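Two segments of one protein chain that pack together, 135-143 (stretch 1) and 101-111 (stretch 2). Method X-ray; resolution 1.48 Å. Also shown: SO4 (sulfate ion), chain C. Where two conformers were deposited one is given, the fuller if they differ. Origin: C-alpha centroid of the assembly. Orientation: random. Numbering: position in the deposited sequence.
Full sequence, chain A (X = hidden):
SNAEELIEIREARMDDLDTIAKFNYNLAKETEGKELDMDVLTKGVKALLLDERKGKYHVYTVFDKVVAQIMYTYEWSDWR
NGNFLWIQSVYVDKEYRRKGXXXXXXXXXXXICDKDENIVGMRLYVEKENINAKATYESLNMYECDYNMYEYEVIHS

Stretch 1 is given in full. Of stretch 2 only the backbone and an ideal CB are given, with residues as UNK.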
# COMPACT_ATOMS: atom_id res chain seq x y z
N ALA A 135 -3.79 6.03 21.24
CA ALA A 135 -4.46 7.23 21.75
C ALA A 135 -4.39 8.37 20.75
O ALA A 135 -5.36 9.10 20.57
CB ALA A 135 -3.84 7.67 23.09
N THR A 136 -3.22 8.54 20.14
CA THR A 136 -3.04 9.59 19.15
C THR A 136 -4.00 9.42 17.98
O THR A 136 -4.68 10.36 17.58
CB THR A 136 -1.59 9.62 18.65
OG1 THR A 136 -0.74 10.05 19.72
CG2 THR A 136 -1.43 10.56 17.46
N TYR A 137 -4.05 8.21 17.41
CA TYR A 137 -4.95 8.02 16.27
C TYR A 137 -6.42 8.01 16.65
O TYR A 137 -7.28 8.53 15.92
CB TYR A 137 -4.59 6.75 15.48
CG TYR A 137 -3.20 6.83 14.95
CD1 TYR A 137 -2.72 8.00 14.35
CD2 TYR A 137 -2.35 5.72 15.05
CE1 TYR A 137 -1.41 8.07 13.88
CE2 TYR A 137 -1.06 5.77 14.57
CZ TYR A 137 -0.59 6.94 13.97
OH TYR A 137 0.70 6.98 13.51
N GLU A 138 -6.73 7.43 17.81
CA GLU A 138 -8.13 7.45 18.27
C GLU A 138 -8.67 8.87 18.41
O GLU A 138 -9.82 9.14 18.10
CB GLU A 138 -8.26 6.75 19.61
CG GLU A 138 -9.02 5.47 19.49
CD GLU A 138 -8.15 4.27 19.25
OE1 GLU A 138 -8.30 3.32 20.08
OE2 GLU A 138 -7.35 4.26 18.25
N SER A 139 -7.83 9.78 18.86
CA SER A 139 -8.26 11.18 18.99
C SER A 139 -8.54 11.82 17.63
O SER A 139 -9.20 12.88 17.54
CB SER A 139 -7.24 11.99 19.79
OG SER A 139 -7.36 11.68 21.17
N LEU A 140 -8.01 11.20 16.57
CA LEU A 140 -8.26 11.66 15.21
C LEU A 140 -9.32 10.80 14.48
O LEU A 140 -9.44 10.85 13.25
CB LEU A 140 -6.93 11.67 14.43
CG LEU A 140 -5.98 12.80 14.87
CD1 LEU A 140 -4.56 12.38 14.54
CD2 LEU A 140 -6.36 14.08 14.18
N ASN A 141 -10.06 10.00 15.24
CA ASN A 141 -11.11 9.14 14.69
C ASN A 141 -10.56 8.03 13.80
O ASN A 141 -11.21 7.59 12.84
CB ASN A 141 -12.22 9.94 13.98
CG ASN A 141 -12.98 10.85 14.93
OD1 ASN A 141 -13.07 10.58 16.12
ND2 ASN A 141 -13.52 11.93 14.41
N MSE A 142 -9.35 7.59 14.11
CA MSE A 142 -8.72 6.49 13.41
C MSE A 142 -8.56 5.32 14.38
O MSE A 142 -8.03 5.49 15.50
CB MSE A 142 -7.38 6.97 12.85
CG MSE A 142 -6.85 6.10 11.78
SE MSE A 142 -5.16 6.81 11.11
CE MSE A 142 -5.36 6.18 9.28
N TYR A 143 -9.02 4.14 13.98
CA TYR A 143 -9.14 3.01 14.90
C TYR A 143 -8.47 1.78 14.37
O TYR A 143 -8.27 1.61 13.15
CB TYR A 143 -10.62 2.70 15.26
CG TYR A 143 -11.36 3.95 15.69
CD1 TYR A 143 -11.15 4.45 16.96
CD2 TYR A 143 -12.24 4.63 14.83
CE1 TYR A 143 -11.80 5.62 17.40
CE2 TYR A 143 -12.90 5.82 15.27
CZ TYR A 143 -12.65 6.30 16.56
OH TYR A 143 -13.27 7.45 17.07
N UNK A 101 0.35 21.50 14.79
CA UNK A 101 0.72 21.22 13.39
C UNK A 101 0.47 19.76 13.01
O UNK A 101 -0.00 19.51 11.90
CB UNK A 101 2.19 21.56 13.16
N UNK A 102 0.79 18.81 13.90
CA UNK A 102 0.57 17.40 13.57
C UNK A 102 -0.91 17.22 13.18
O UNK A 102 -1.22 16.65 12.11
CB UNK A 102 0.95 16.49 14.74
N UNK A 103 -1.82 17.74 14.01
CA UNK A 103 -3.22 17.60 13.70
C UNK A 103 -3.68 18.42 12.48
O UNK A 103 -4.58 17.95 11.76
CB UNK A 103 -4.04 18.00 14.93
N UNK A 104 -3.12 19.62 12.25
CA UNK A 104 -3.46 20.36 11.02
C UNK A 104 -3.14 19.50 9.79
O UNK A 104 -3.94 19.46 8.82
CB UNK A 104 -2.70 21.69 10.96
N UNK A 105 -1.98 18.86 9.81
CA UNK A 105 -1.60 18.01 8.65
C UNK A 105 -2.50 16.81 8.54
O UNK A 105 -2.98 16.48 7.46
CB UNK A 105 -0.15 17.55 8.76
N UNK A 106 -2.73 16.13 9.65
CA UNK A 106 -3.54 14.92 9.61
C UNK A 106 -4.97 15.23 9.14
O UNK A 106 -5.57 14.51 8.33
CB UNK A 106 -3.57 14.26 10.99
N UNK A 107 -5.52 16.32 9.67
CA UNK A 107 -6.88 16.72 9.29
C UNK A 107 -6.95 17.21 7.85
O UNK A 107 -7.98 17.05 7.17
CB UNK A 107 -7.39 17.81 10.23
N UNK A 108 -5.86 17.80 7.36
CA UNK A 108 -5.79 18.18 5.95
C UNK A 108 -5.93 16.94 5.05
O UNK A 108 -6.66 16.97 4.07
CB UNK A 108 -4.47 18.90 5.66
N UNK A 109 -5.24 15.87 5.39
CA UNK A 109 -5.34 14.64 4.59
C UNK A 109 -6.74 14.02 4.76
O UNK A 109 -7.32 13.54 3.79
CB UNK A 109 -4.26 13.64 5.00
N UNK A 110 -7.27 14.04 5.98
CA UNK A 110 -8.66 13.52 6.18
C UNK A 110 -9.62 14.27 5.27
O UNK A 110 -10.52 13.64 4.69
CB UNK A 110 -9.10 13.66 7.64
N UNK A 111 -9.45 15.60 5.17
CA UNK A 111 -10.32 16.39 4.29
C UNK A 111 -10.17 16.01 2.82
O UNK A 111 -11.17 15.90 2.09
CB UNK A 111 -10.02 17.88 4.46
S SO4 C . 2.68 18.45 17.43
O1 SO4 C . 2.50 19.26 16.23
O2 SO4 C . 3.23 17.14 16.98
O3 SO4 C . 3.61 19.01 18.40
O4 SO4 C . 1.37 18.14 18.00

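Stretch 2 is helical from 101 to 111, with backbone N-to-O bonds between residues four apart. Stretch 1 offers mainly Leu-140, with Thr-136, Tyr-137 and Met-142 around it. The nearest CA pair is that of Leu-140 and position 107.

Position 101 has no part of stretch 1 near its CB. The contact sets no preference there. The residue is Ile-101, which makes no contact.

At position 102 CA-to-CB points toward stretch 1, but nothing lies within 5.5 Å of the ideal CB. A long apolar side chain could cross the gap to the methyl groups of Thr-136 and Leu-140. Met, Leu or an aromatic would suit. The residue is Phe-102, with chi1 t. Its CE2 lies 4.0 Å from Leu-140 CD1, which sits at the ring edge, and 4.2 Å from Thr-136 CG2. Its backbone N donates to sulfate O1 at 2.9 Å.

Position 103 points sideways, with its ideal CB 4.6 Å from Leu-140 CD2. A small or medium side chain, polar or apolar, would fit. The residue is Asn-103. Its OD1 reaches 3.7 Å from Leu-140 CD2, a plain packing contact.

Positions 104 and 105 are out of reach of stretch 1, so many residues would serve. They are Tyr-104 and Leu-105.

Position 106 points toward stretch 1. Its ideal CB is 4.1 Å from Leu-140 CD1, and Tyr-137 and Met-142 lie further along. This apolar setting suits a large apolar or aromatic side chain. The residue is Phe-106. Leu-140 CD1 sits over one ring face, 4.0 Å from the centroid of the Phe-106 ring. Phe-106 CZ is 3.9 Å from Met-142 SE, at the ring edge, and 3.9 Å from Tyr-137 CE1. The two aromatic rings meet obliquely, with planes at 32°.

Position 107 points sideways. Several polar or medium apolar residues would suit. The residue is Asn-107, whose OD1 comes 3.8 Å from Leu-140 CD2.

Positions 108 and 109 do not reach stretch 1 and are little constrained by it. They are Tyr-108 and Ile-109.

Position 110 points toward stretch 1, where the carbonyl of Leu-140 is an acceptor at some distance. A long donor, Lys or Arg, would suit, and Gln is possible. The residue is Lys-110. Its NZ donates to Leu-140 O at 2.8 Å, and weakly to Asn-107 OD1 at 3.2 Å. A water accepts from both Lys-110 NZ (2.8 Å) and Asn-141 ND2 (2.6 Å), bridging the stretches.

Position 111 is out of reach and unconstrained by stretch 1. It is Asn-111.

Stretch 2 (101-111) IFNYLFNYIKN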
# COMPACT_ATOMS: atom_id res chain seq x y z
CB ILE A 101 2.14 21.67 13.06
CG1 ILE A 101 2.23 23.22 13.21
CG2 ILE A 101 2.54 21.21 11.64
CD1 ILE A 101 3.65 23.73 13.01
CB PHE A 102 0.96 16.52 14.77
CG PHE A 102 0.81 15.05 14.51
CD1 PHE A 102 1.91 14.27 14.28
CD2 PHE A 102 -0.44 14.47 14.52
CE1 PHE A 102 1.76 12.88 14.05
CE2 PHE A 102 -0.60 13.10 14.26
CZ PHE A 102 0.49 12.31 14.05
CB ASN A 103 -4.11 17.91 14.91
CG ASN A 103 -4.03 16.89 15.97
OD1 ASN A 103 -3.48 15.80 15.77
ND2 ASN A 103 -4.62 17.18 17.12
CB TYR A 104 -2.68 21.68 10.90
CG TYR A 104 -3.16 22.82 11.77
CD1 TYR A 104 -4.49 23.22 11.77
CD2 TYR A 104 -2.25 23.49 12.59
CE1 TYR A 104 -4.91 24.28 12.59
CE2 TYR A 104 -2.65 24.55 13.41
CZ TYR A 104 -3.98 24.92 13.41
OH TYR A 104 -4.37 25.97 14.24
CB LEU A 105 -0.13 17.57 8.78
CG LEU A 105 0.89 18.68 8.56
CD1 LEU A 105 2.25 18.15 8.89
CD2 LEU A 105 0.80 19.19 7.12
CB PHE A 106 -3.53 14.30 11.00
CG PHE A 106 -3.32 12.85 10.98
CD1 PHE A 106 -2.04 12.29 11.08
CD2 PHE A 106 -4.41 12.01 10.86
CE1 PHE A 106 -1.85 10.88 11.03
CE2 PHE A 106 -4.25 10.64 10.83
CZ PHE A 106 -2.97 10.07 10.91
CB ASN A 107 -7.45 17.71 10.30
CG ASN A 107 -7.88 17.01 11.58
OD1 ASN A 107 -8.40 15.90 11.53
ND2 ASN A 107 -7.64 17.64 12.73
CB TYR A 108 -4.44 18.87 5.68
CG TYR A 108 -4.33 19.57 4.33
CD1 TYR A 108 -4.75 20.89 4.20
CD2 TYR A 108 -3.79 18.93 3.21
CE1 TYR A 108 -4.67 21.57 3.02
CE2 TYR A 108 -3.72 19.63 1.96
CZ TYR A 108 -4.16 20.95 1.91
OH TYR A 108 -4.11 21.70 0.71
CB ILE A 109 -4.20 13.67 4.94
CG1 ILE A 109 -2.83 14.35 4.76
CG2 ILE A 109 -4.36 12.37 4.15
CD1 ILE A 109 -2.57 14.96 3.41
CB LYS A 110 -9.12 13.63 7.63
CG LYS A 110 -8.50 12.58 8.55
CD LYS A 110 -8.64 12.89 10.04
CE LYS A 110 -10.05 12.94 10.45
NZ LYS A 110 -10.15 13.22 11.91
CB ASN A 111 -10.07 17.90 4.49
CG ASN A 111 -10.90 18.75 3.53
OD1 ASN A 111 -10.36 19.35 2.58
ND2 ASN A 111 -12.20 18.76 3.73
O HOH W 1 -12.93 13.09 12.18
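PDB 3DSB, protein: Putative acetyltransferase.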